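Local coordinates for protein separin (Saccharomyces cerevisiae, PDB 5U1T) that acts as a caspase-like cysteine protease that cleaves the MCD1/SCC1 subunit of cohesin at the onset of anaphase, allowing chromosomes to segregate, at residues 614-619 / 828-834; 796-800 / 815-819; 839-843 / 852-856. All coordinates share one frame; numbering follows the deposited sequence.

Contact 1 of 3, residues 614-619 / 828-834; sequences YLNFNN and EPIIVYR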
loop_
_atom_site.group_PDB
_atom_site.type_symbol
_atom_site.label_atom_id
_atom_site.label_comp_id
_atom_site.label_asym_id
_atom_site.label_seq_id
_atom_site.Cartn_x
_atom_site.Cartn_y
_atom_site.Cartn_z
ATOM N N TYR A 614 -4.062 -9.956 -4.925
ATOM C CA TYR A 614 -4.924 -10.221 -3.777
ATOM C C TYR A 614 -4.338 -11.327 -2.903
ATOM O O TYR A 614 -4.593 -11.363 -1.705
ATOM C CB TYR A 614 -6.332 -10.596 -4.215
ATOM C CG TYR A 614 -7.428 -10.369 -3.197
ATOM C CD1 TYR A 614 -7.588 -9.136 -2.580
ATOM C CD2 TYR A 614 -8.333 -11.376 -2.888
ATOM C CE1 TYR A 614 -8.612 -8.908 -1.676
ATOM C CE2 TYR A 614 -9.366 -11.158 -1.985
ATOM C CZ TYR A 614 -9.492 -9.919 -1.379
ATOM O OH TYR A 614 -10.501 -9.681 -0.477
ATOM N N LEU A 615 -3.577 -12.237 -3.505
ATOM C CA LEU A 615 -2.867 -13.239 -2.730
ATOM C C LEU A 615 -1.826 -12.553 -1.830
ATOM O O LEU A 615 -1.761 -12.773 -0.620
ATOM C CB LEU A 615 -2.177 -14.259 -3.641
ATOM C CG LEU A 615 -3.021 -15.341 -4.308
ATOM C CD1 LEU A 615 -2.117 -16.180 -5.182
ATOM C CD2 LEU A 615 -3.762 -16.209 -3.307
ATOM N N ASN A 616 -1.017 -11.715 -2.455
ATOM C CA ASN A 616 0.013 -10.967 -1.776
ATOM C C ASN A 616 -0.508 -10.057 -0.660
ATOM O O ASN A 616 0.068 -9.984 0.415
ATOM C CB ASN A 616 0.762 -10.146 -2.806
ATOM C CG ASN A 616 1.684 -9.155 -2.186
ATOM O OD1 ASN A 616 1.253 -8.118 -1.664
ATOM N ND2 ASN A 616 2.975 -9.444 -2.261
ATOM N N PHE A 617 -1.595 -9.355 -0.919
ATOM C CA PHE A 617 -2.178 -8.477 0.077
ATOM C C PHE A 617 -2.739 -9.274 1.259
ATOM O O PHE A 617 -2.869 -8.739 2.359
ATOM C CB PHE A 617 -3.244 -7.614 -0.592
ATOM C CG PHE A 617 -4.110 -6.816 0.351
ATOM C CD1 PHE A 617 -5.294 -7.353 0.858
ATOM C CD2 PHE A 617 -3.789 -5.512 0.664
ATOM C CE1 PHE A 617 -6.114 -6.617 1.686
ATOM C CE2 PHE A 617 -4.608 -4.770 1.489
ATOM C CZ PHE A 617 -5.770 -5.330 2.015
ATOM N N ASN A 618 -3.059 -10.548 1.042
ATOM C CA ASN A 618 -3.566 -11.387 2.129
ATOM C C ASN A 618 -2.510 -12.343 2.661
ATOM O O ASN A 618 -2.805 -13.201 3.497
ATOM C CB ASN A 618 -4.793 -12.172 1.688
ATOM C CG ASN A 618 -6.041 -11.330 1.705
ATOM O OD1 ASN A 618 -6.666 -11.094 0.664
ATOM N ND2 ASN A 618 -6.414 -10.851 2.887
ATOM N N ASN A 619 -1.285 -12.161 2.175
ATOM C CA ASN A 619 -0.130 -12.933 2.598
ATOM C C ASN A 619 -0.376 -14.434 2.390
ATOM O O ASN A 619 -0.153 -15.241 3.272
ATOM C CB ASN A 619 0.232 -12.626 4.069
ATOM C CG ASN A 619 0.269 -11.116 4.381
ATOM O OD1 ASN A 619 1.166 -10.390 3.930
ATOM N ND2 ASN A 619 -0.704 -10.646 5.170
ATOM N N GLU A 828 -11.288 -4.289 5.408
ATOM C CA GLU A 828 -10.404 -5.377 4.967
ATOM C C GLU A 828 -9.871 -6.156 6.154
ATOM O O GLU A 828 -9.103 -5.657 6.926
ATOM C CB GLU A 828 -9.282 -4.872 4.081
ATOM C CG GLU A 828 -9.741 -4.106 2.858
ATOM C CD GLU A 828 -10.603 -4.906 1.927
ATOM O OE1 GLU A 828 -10.260 -6.047 1.627
ATOM O OE2 GLU A 828 -11.634 -4.394 1.488
ATOM N N PRO A 829 -10.226 -7.419 6.242
ATOM C CA PRO A 829 -9.910 -8.242 7.416
ATOM C C PRO A 829 -8.414 -8.378 7.717
ATOM O O PRO A 829 -8.018 -8.305 8.880
ATOM C CB PRO A 829 -10.515 -9.602 7.056
ATOM C CG PRO A 829 -11.660 -9.250 6.182
ATOM C CD PRO A 829 -11.144 -8.115 5.327
ATOM N N ILE A 830 -7.579 -8.533 6.710
ATOM C CA ILE A 830 -6.162 -8.648 6.969
ATOM C C ILE A 830 -5.584 -7.371 7.506
ATOM O O ILE A 830 -4.611 -7.380 8.204
ATOM C CB ILE A 830 -5.393 -9.043 5.718
ATOM C CG1 ILE A 830 -3.950 -9.328 6.052
ATOM C CG2 ILE A 830 -5.421 -7.928 4.715
ATOM C CD1 ILE A 830 -3.760 -10.620 6.775
ATOM N N ILE A 831 -6.186 -6.259 7.166
ATOM C CA ILE A 831 -5.692 -4.991 7.674
ATOM C C ILE A 831 -6.234 -4.745 9.075
ATOM O O ILE A 831 -5.499 -4.352 9.968
ATOM C CB ILE A 831 -6.067 -3.820 6.762
ATOM C CG1 ILE A 831 -5.492 -4.034 5.361
ATOM C CG2 ILE A 831 -5.516 -2.525 7.329
ATOM C CD1 ILE A 831 -3.972 -3.998 5.295
ATOM N N VAL A 832 -7.521 -4.999 9.260
ATOM C CA VAL A 832 -8.145 -4.879 10.562
ATOM C C VAL A 832 -7.458 -5.799 11.569
ATOM O O VAL A 832 -7.126 -5.368 12.678
ATOM C CB VAL A 832 -9.648 -5.182 10.477
ATOM C CG1 VAL A 832 -10.274 -5.250 11.850
ATOM C CG2 VAL A 832 -10.331 -4.118 9.645
ATOM N N TYR A 833 -7.213 -7.050 11.188
ATOM C CA TYR A 833 -6.531 -7.963 12.094
ATOM C C TYR A 833 -5.144 -7.448 12.472
ATOM O O TYR A 833 -4.845 -7.304 13.650
ATOM C CB TYR A 833 -6.381 -9.376 11.520
ATOM C CG TYR A 833 -5.557 -10.204 12.481
ATOM C CD1 TYR A 833 -6.064 -10.520 13.741
ATOM C CD2 TYR A 833 -4.248 -10.583 12.183
ATOM C CE1 TYR A 833 -5.318 -11.216 14.657
ATOM C CE2 TYR A 833 -3.489 -11.279 13.103
ATOM C CZ TYR A 833 -4.032 -11.594 14.339
ATOM O OH TYR A 833 -3.301 -12.292 15.277
ATOM N N ARG A 834 -4.301 -7.187 11.478
ATOM C CA ARG A 834 -2.931 -6.776 11.735
ATOM C C ARG A 834 -2.861 -5.544 12.620
ATOM O O ARG A 834 -1.985 -5.456 13.498
ATOM C CB ARG A 834 -2.179 -6.499 10.435
ATOM C CG ARG A 834 -1.836 -7.711 9.634
ATOM C CD ARG A 834 -1.110 -8.743 10.455
ATOM N NE ARG A 834 -0.873 -9.937 9.661
ATOM C CZ ARG A 834 0.224 -10.148 8.935
ATOM N NH1 ARG A 834 1.193 -9.246 8.925
ATOM N NH2 ARG A 834 0.357 -11.268 8.224
#

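Contact 2 of 3, residues 796-800 / 815-819; sequences FFQLI and YSKEL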
loop_
_atom_site.group_PDB
_atom_site.type_symbol
_atom_site.label_atom_id
_atom_site.label_comp_id
_atom_site.label_asym_id
_atom_site.label_seq_id
_atom_site.Cartn_x
_atom_site.Cartn_y
_atom_site.Cartn_z
ATOM N N PHE A 796 1.825 3.954 10.080
ATOM C CA PHE A 796 1.422 4.052 11.491
ATOM C C PHE A 796 2.199 3.088 12.412
ATOM O O PHE A 796 2.738 3.510 13.425
ATOM C CB PHE A 796 -0.079 3.813 11.658
ATOM C CG PHE A 796 -0.910 5.044 11.421
ATOM C CD1 PHE A 796 -1.009 6.028 12.402
ATOM C CD2 PHE A 796 -1.571 5.229 10.208
ATOM C CE1 PHE A 796 -1.761 7.177 12.190
ATOM C CE2 PHE A 796 -2.323 6.370 9.983
ATOM C CZ PHE A 796 -2.424 7.349 10.977
ATOM N N PHE A 797 2.246 1.807 12.061
ATOM C CA PHE A 797 3.105 0.855 12.742
ATOM C C PHE A 797 4.532 1.426 12.923
ATOM O O PHE A 797 5.064 1.466 14.031
ATOM C CB PHE A 797 3.168 -0.473 11.977
ATOM C CG PHE A 797 1.833 -1.155 11.794
ATOM C CD1 PHE A 797 0.719 -0.776 12.531
ATOM C CD2 PHE A 797 1.694 -2.191 10.871
ATOM C CE1 PHE A 797 -0.520 -1.421 12.339
ATOM C CE2 PHE A 797 0.475 -2.837 10.679
ATOM C CZ PHE A 797 -0.633 -2.459 11.420
ATOM N N GLN A 798 5.134 1.895 11.841
ATOM C CA GLN A 798 6.495 2.385 11.909
ATOM C C GLN A 798 6.654 3.578 12.861
ATOM O O GLN A 798 7.580 3.603 13.666
ATOM C CB GLN A 798 6.993 2.771 10.516
ATOM C CG GLN A 798 8.502 2.680 10.357
ATOM C CD GLN A 798 9.068 1.420 11.005
ATOM O OE1 GLN A 798 8.828 0.294 10.552
ATOM N NE2 GLN A 798 9.797 1.608 12.103
ATOM N N LEU A 799 5.767 4.565 12.756
ATOM C CA LEU A 799 5.860 5.766 13.573
ATOM C C LEU A 799 5.712 5.422 15.052
ATOM O O LEU A 799 6.498 5.889 15.888
ATOM C CB LEU A 799 4.805 6.793 13.174
ATOM C CG LEU A 799 5.175 7.844 12.132
ATOM C CD1 LEU A 799 3.905 8.470 11.571
ATOM C CD2 LEU A 799 6.070 8.922 12.692
ATOM N N ILE A 800 4.710 4.600 15.368
ATOM C CA ILE A 800 4.505 4.147 16.734
ATOM C C ILE A 800 5.731 3.381 17.235
ATOM O O ILE A 800 6.221 3.654 18.314
ATOM C CB ILE A 800 3.239 3.287 16.852
ATOM C CG1 ILE A 800 2.006 4.130 16.470
ATOM C CG2 ILE A 800 3.112 2.733 18.251
ATOM C CD1 ILE A 800 0.649 3.423 16.564
ATOM N N TYR A 815 -0.753 8.672 17.913
ATOM C CA TYR A 815 -0.773 7.884 16.703
ATOM C C TYR A 815 -1.681 6.679 16.848
ATOM O O TYR A 815 -2.461 6.377 15.953
ATOM C CB TYR A 815 0.646 7.481 16.346
ATOM C CG TYR A 815 1.365 8.621 15.701
ATOM C CD1 TYR A 815 0.804 9.275 14.624
ATOM C CD2 TYR A 815 2.581 9.081 16.181
ATOM C CE1 TYR A 815 1.442 10.329 14.019
ATOM C CE2 TYR A 815 3.232 10.150 15.580
ATOM C CZ TYR A 815 2.647 10.768 14.498
ATOM O OH TYR A 815 3.261 11.829 13.875
ATOM N N SER A 816 -1.597 6.019 17.995
ATOM C CA SER A 816 -2.389 4.823 18.225
ATOM C C SER A 816 -3.858 5.197 18.186
ATOM O O SER A 816 -4.686 4.445 17.675
ATOM C CB SER A 816 -2.024 4.141 19.558
ATOM O OG SER A 816 -2.643 4.766 20.666
ATOM N N LYS A 817 -4.176 6.376 18.700
ATOM C CA LYS A 817 -5.531 6.887 18.593
ATOM C C LYS A 817 -5.951 7.177 17.138
ATOM O O LYS A 817 -7.067 6.866 16.739
ATOM C CB LYS A 817 -5.678 8.133 19.451
ATOM C CG LYS A 817 -5.854 7.821 20.922
ATOM C CD LYS A 817 -5.532 9.024 21.787
ATOM C CE LYS A 817 -5.508 8.647 23.267
ATOM N NZ LYS A 817 -5.226 9.834 24.148
ATOM N N GLU A 818 -5.063 7.760 16.345
ATOM C CA GLU A 818 -5.401 8.031 14.963
ATOM C C GLU A 818 -5.612 6.723 14.227
ATOM O O GLU A 818 -6.547 6.588 13.453
ATOM C CB GLU A 818 -4.316 8.861 14.280
ATOM C CG GLU A 818 -4.375 10.342 14.607
ATOM C CD GLU A 818 -5.659 10.980 14.108
ATOM O OE1 GLU A 818 -5.935 10.882 12.882
ATOM O OE2 GLU A 818 -6.406 11.565 14.933
ATOM N N LEU A 819 -4.754 5.746 14.482
ATOM C CA LEU A 819 -4.827 4.480 13.761
ATOM C C LEU A 819 -6.100 3.748 14.128
ATOM O O LEU A 819 -6.810 3.236 13.262
ATOM C CB LEU A 819 -3.602 3.612 14.064
ATOM C CG LEU A 819 -3.738 2.093 13.947
ATOM C CD1 LEU A 819 -3.982 1.702 12.523
ATOM C CD2 LEU A 819 -2.487 1.434 14.459
#

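Contact 3 of 3, residues 839-843 / 852-856; sequences LHRYY and QNITL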
loop_
_atom_site.group_PDB
_atom_site.type_symbol
_atom_site.label_atom_id
_atom_site.label_comp_id
_atom_site.label_asym_id
_atom_site.label_seq_id
_atom_site.Cartn_x
_atom_site.Cartn_y
_atom_site.Cartn_z
ATOM N N LEU A 839 -1.955 -2.940 17.923
ATOM C CA LEU A 839 -2.437 -2.110 19.007
ATOM C C LEU A 839 -2.425 -2.903 20.315
ATOM O O LEU A 839 -2.141 -2.371 21.399
ATOM C CB LEU A 839 -3.838 -1.576 18.701
ATOM C CG LEU A 839 -3.850 -0.381 17.743
ATOM C CD1 LEU A 839 -5.246 0.002 17.398
ATOM C CD2 LEU A 839 -3.146 0.809 18.355
ATOM N N HIS A 840 -2.693 -4.194 20.201
ATOM C CA HIS A 840 -2.730 -5.021 21.379
ATOM C C HIS A 840 -1.342 -5.085 22.016
ATOM O O HIS A 840 -1.216 -4.926 23.228
ATOM C CB HIS A 840 -3.226 -6.407 21.049
ATOM C CG HIS A 840 -3.037 -7.377 22.163
ATOM N ND1 HIS A 840 -1.962 -8.241 22.222
ATOM C CD2 HIS A 840 -3.767 -7.603 23.279
ATOM C CE1 HIS A 840 -2.055 -8.975 23.315
ATOM N NE2 HIS A 840 -3.139 -8.606 23.974
ATOM N N ARG A 841 -0.311 -5.316 21.204
ATOM C CA ARG A 841 1.061 -5.278 21.698
ATOM C C ARG A 841 1.349 -3.907 22.318
ATOM O O ARG A 841 2.016 -3.798 23.344
ATOM C CB ARG A 841 2.067 -5.576 20.582
ATOM C CG ARG A 841 3.541 -5.350 20.964
ATOM C CD ARG A 841 4.474 -5.581 19.755
ATOM N NE ARG A 841 5.838 -5.063 19.913
ATOM C CZ ARG A 841 6.837 -5.707 20.526
ATOM N NH1 ARG A 841 8.036 -5.135 20.608
ATOM N NH2 ARG A 841 6.649 -6.915 21.075
ATOM N N TYR A 842 0.827 -2.860 21.698
ATOM C CA TYR A 842 1.100 -1.528 22.191
ATOM C C TYR A 842 0.465 -1.327 23.571
ATOM O O TYR A 842 1.047 -0.688 24.432
ATOM C CB TYR A 842 0.599 -0.468 21.205
ATOM C CG TYR A 842 0.605 0.911 21.805
ATOM C CD1 TYR A 842 1.805 1.567 22.053
ATOM C CD2 TYR A 842 -0.584 1.543 22.164
ATOM C CE1 TYR A 842 1.822 2.813 22.617
ATOM C CE2 TYR A 842 -0.575 2.783 22.727
ATOM C CZ TYR A 842 0.635 3.414 22.951
ATOM O OH TYR A 842 0.664 4.658 23.512
ATOM N N TYR A 843 -0.723 -1.884 23.773
ATOM C CA TYR A 843 -1.427 -1.718 25.038
ATOM C C TYR A 843 -0.750 -2.542 26.106
ATOM O O TYR A 843 -0.835 -2.226 27.288
ATOM C CB TYR A 843 -2.912 -2.086 24.895
ATOM C CG TYR A 843 -3.650 -1.028 24.116
ATOM C CD1 TYR A 843 -3.313 0.316 24.270
ATOM C CD2 TYR A 843 -4.649 -1.350 23.206
ATOM C CE1 TYR A 843 -3.955 1.306 23.565
ATOM C CE2 TYR A 843 -5.306 -0.348 22.488
ATOM C CZ TYR A 843 -4.947 0.974 22.677
ATOM O OH TYR A 843 -5.561 1.988 21.976
ATOM N N GLN A 852 -5.994 -3.504 26.498
ATOM C CA GLN A 852 -5.263 -4.729 26.205
ATOM C C GLN A 852 -6.183 -5.964 26.099
ATOM O O GLN A 852 -6.048 -6.787 25.189
ATOM C CB GLN A 852 -4.214 -4.928 27.289
ATOM C CG GLN A 852 -3.238 -5.998 27.027
ATOM C CD GLN A 852 -2.340 -6.221 28.222
ATOM O OE1 GLN A 852 -1.902 -7.349 28.480
ATOM N NE2 GLN A 852 -2.047 -5.143 28.958
ATOM N N ASN A 853 -7.113 -6.081 27.044
ATOM C CA ASN A 853 -8.129 -7.131 27.009
ATOM C C ASN A 853 -9.101 -6.962 25.865
ATOM O O ASN A 853 -9.417 -7.917 25.170
ATOM C CB ASN A 853 -8.916 -7.159 28.317
ATOM C CG ASN A 853 -8.057 -7.546 29.482
ATOM O OD1 ASN A 853 -7.087 -8.304 29.328
ATOM N ND2 ASN A 853 -8.387 -7.015 30.666
ATOM N N ILE A 854 -9.595 -5.740 25.698
ATOM C CA ILE A 854 -10.557 -5.453 24.657
ATOM C C ILE A 854 -9.964 -5.704 23.278
ATOM O O ILE A 854 -10.646 -6.261 22.419
ATOM C CB ILE A 854 -11.068 -4.005 24.745
ATOM C CG1 ILE A 854 -12.138 -3.890 25.842
ATOM C CG2 ILE A 854 -11.610 -3.548 23.397
ATOM C CD1 ILE A 854 -12.461 -2.456 26.245
ATOM N N THR A 855 -8.708 -5.324 23.050
ATOM C CA THR A 855 -8.187 -5.460 21.694
ATOM C C THR A 855 -7.655 -6.861 21.430
ATOM O O THR A 855 -7.507 -7.255 20.272
ATOM C CB THR A 855 -7.092 -4.444 21.367
ATOM O OG1 THR A 855 -5.988 -4.647 22.239
ATOM C CG2 THR A 855 -7.603 -3.027 21.527
ATOM N N LEU A 856 -7.386 -7.626 22.481
ATOM C CA LEU A 856 -7.085 -9.045 22.291
ATOM C C LEU A 856 -8.352 -9.780 21.845
ATOM O O LEU A 856 -8.297 -10.647 20.973
ATOM C CB LEU A 856 -6.521 -9.686 23.561
ATOM C CG LEU A 856 -6.303 -11.202 23.462
ATOM C CD1 LEU A 856 -5.294 -11.573 22.378
ATOM C CD2 LEU A 856 -5.873 -11.766 24.787
#

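Contact 1 of 3, residues 614-619 / 828-834
Phe-617 and Ile-830 run antiparallel past one another, and the packing of one helix end against one helix start is built round this pair. The Ile-830 CG2 methyl reaches Phe-617 CE1 at 3.4 Å, on an oblique line to the ring. Beside it, Ile-831 lies athwart the phenyl group and sets its CG1 3.6 Å from Phe-617 CZ, while Glu-828 CB meets the ring edge near its plane, 4.1 Å from Phe-617 CZ. CG of Phe-617 stands opposite the backbone N (chi1 170°), which carries the ring across to these three residues. The other branch of Ile-830 serves a different neighbour: its CD1 lies 3.5 Å from Asn-619 ND2. The planes of the Asn-619 amide and the Arg-834 guanidinium are tilted only 17° from each other, yet Asn-619 ND2 and Arg-834 NH2 are both donors and do not bond. Arg-834 instead gives its NE to Ser-874.

The second shell is backbone. Asn-619, with a phi of 57°, is the C-prime residue of a Schellman motif, its N bonding Asn-616 O at 3.1 Å. Glu-828 is the N-cap of the opposing helix, and its O accepts from Val-832 N (2.9 Å) and Ile-831 N (3.0 Å). The contact thus joins a helix C-terminus to a helix N-terminus within the helical domain. Helix 782-805 packs on Phe-617 through Leu-786 and Lys-790, helix 578-590 lies against Tyr-614 and Asn-618, and helix 872-881 meets Ile-830 and Arg-834.

Contact 2 of 3, residues 796-800 / 815-819
Phe-796 and Ile-800 meet Leu-819 and Tyr-815 across an antiparallel helical hairpin, helices 782-805 and 809-825 being joined by a very short turn. The segment axes approach to 10.0 Å at 165°, and no hydrogen bond crosses between them.

Apolar packing runs the length of the pair. Ile-800 CG1 lies 3.6 Å from Tyr-815 CB as the two side chains head opposite ways, while Phe-797 presents its edge to a Leu-819 methyl, CE1 to CD2 at 4.1 Å. Phe-796 turns one face to the backbone at Leu-819 CA, and its CE1 comes within 3.7 Å of Glu-818 CB.

The polar ends look elsewhere. Ser-816 OG bonds Glu-813 O, and Tyr-815 OH bonds an acidic side chain on the chain of another protein, probably the inhibitor securin. Glu-818 OE1 forms a salt bridge with Arg-821 and also bonds an aromatic side chain of that other chain. The hairpin therefore offers that partner part of a surface.

A CH-pi contact completes the set. With Tyr-815 CG anti to the carbonyl carbon (chi1 -79°), the ring turns toward Leu-799, whose CD1 sits over it, 4.2 Å from the centroid and 23° off the normal, displaced toward CZ and CE1.

Contact 3 of 3, residues 839-843 / 852-856
Gln-852 O meets a group from each segment: Leu-856 N of its own helix donates to it at 3.1 Å, and the His-840 ring comes up edge-on, with the oxygen in the ring plane near CD2. The imidazole gets there because His-840 CG is trans to the backbone N (chi1 169°), which swings the ring across the gap. Leu-856 then runs alongside it in the same direction and lays its CD1 over one face as a CH-pi contact, 4.3 Å from the ring centroid and 22° off the normal. With an alanine at His-840, the Leu-856 methyl would probably lose the face it rests on and a gap would be likely to open beside Gln-852 O.

Helices 829-845 and 849-863 form an antiparallel alpha-hairpin whose segment axes come within 8.6 Å at 162°. Toward its connecting turn, the backbones draw together at Tyr-843 and Gln-852, whose CA atoms are 5.0 Å apart. Thr-855 stands across Tyr-843, its CG2 meeting the ring edge 3.7 Å from Tyr-843 CE2. Its hydroxyl is bonded to Leu-851 O of its own helix, and the same OG1 packs 3.5 Å from His-840 CB.

The three contacts combine neighbour-to-neighbour helix pairing with one long-range closure. Contacts 2 and 3 are local hairpins, in series along the chain with centres about 14 Å apart, and they touch where Ser-816 OG lies 3.5 Å from Tyr-842 CE2. Contact 1 is long-range: it brings helix 602-617 to the start of helix 829-845, which contact 3 uses further along, and contact 2 is nested within the loop it closes. The centres of contacts 1 and 2 are about 18 Å apart, yet Arg-834 O packs 3.9 Å from Phe-797 CZ. All three lie away from Cys-1497, the probable catalytic cysteine; contacts 1 and 3 are packing within the chain, while contact 2 also faces the chain of another protein.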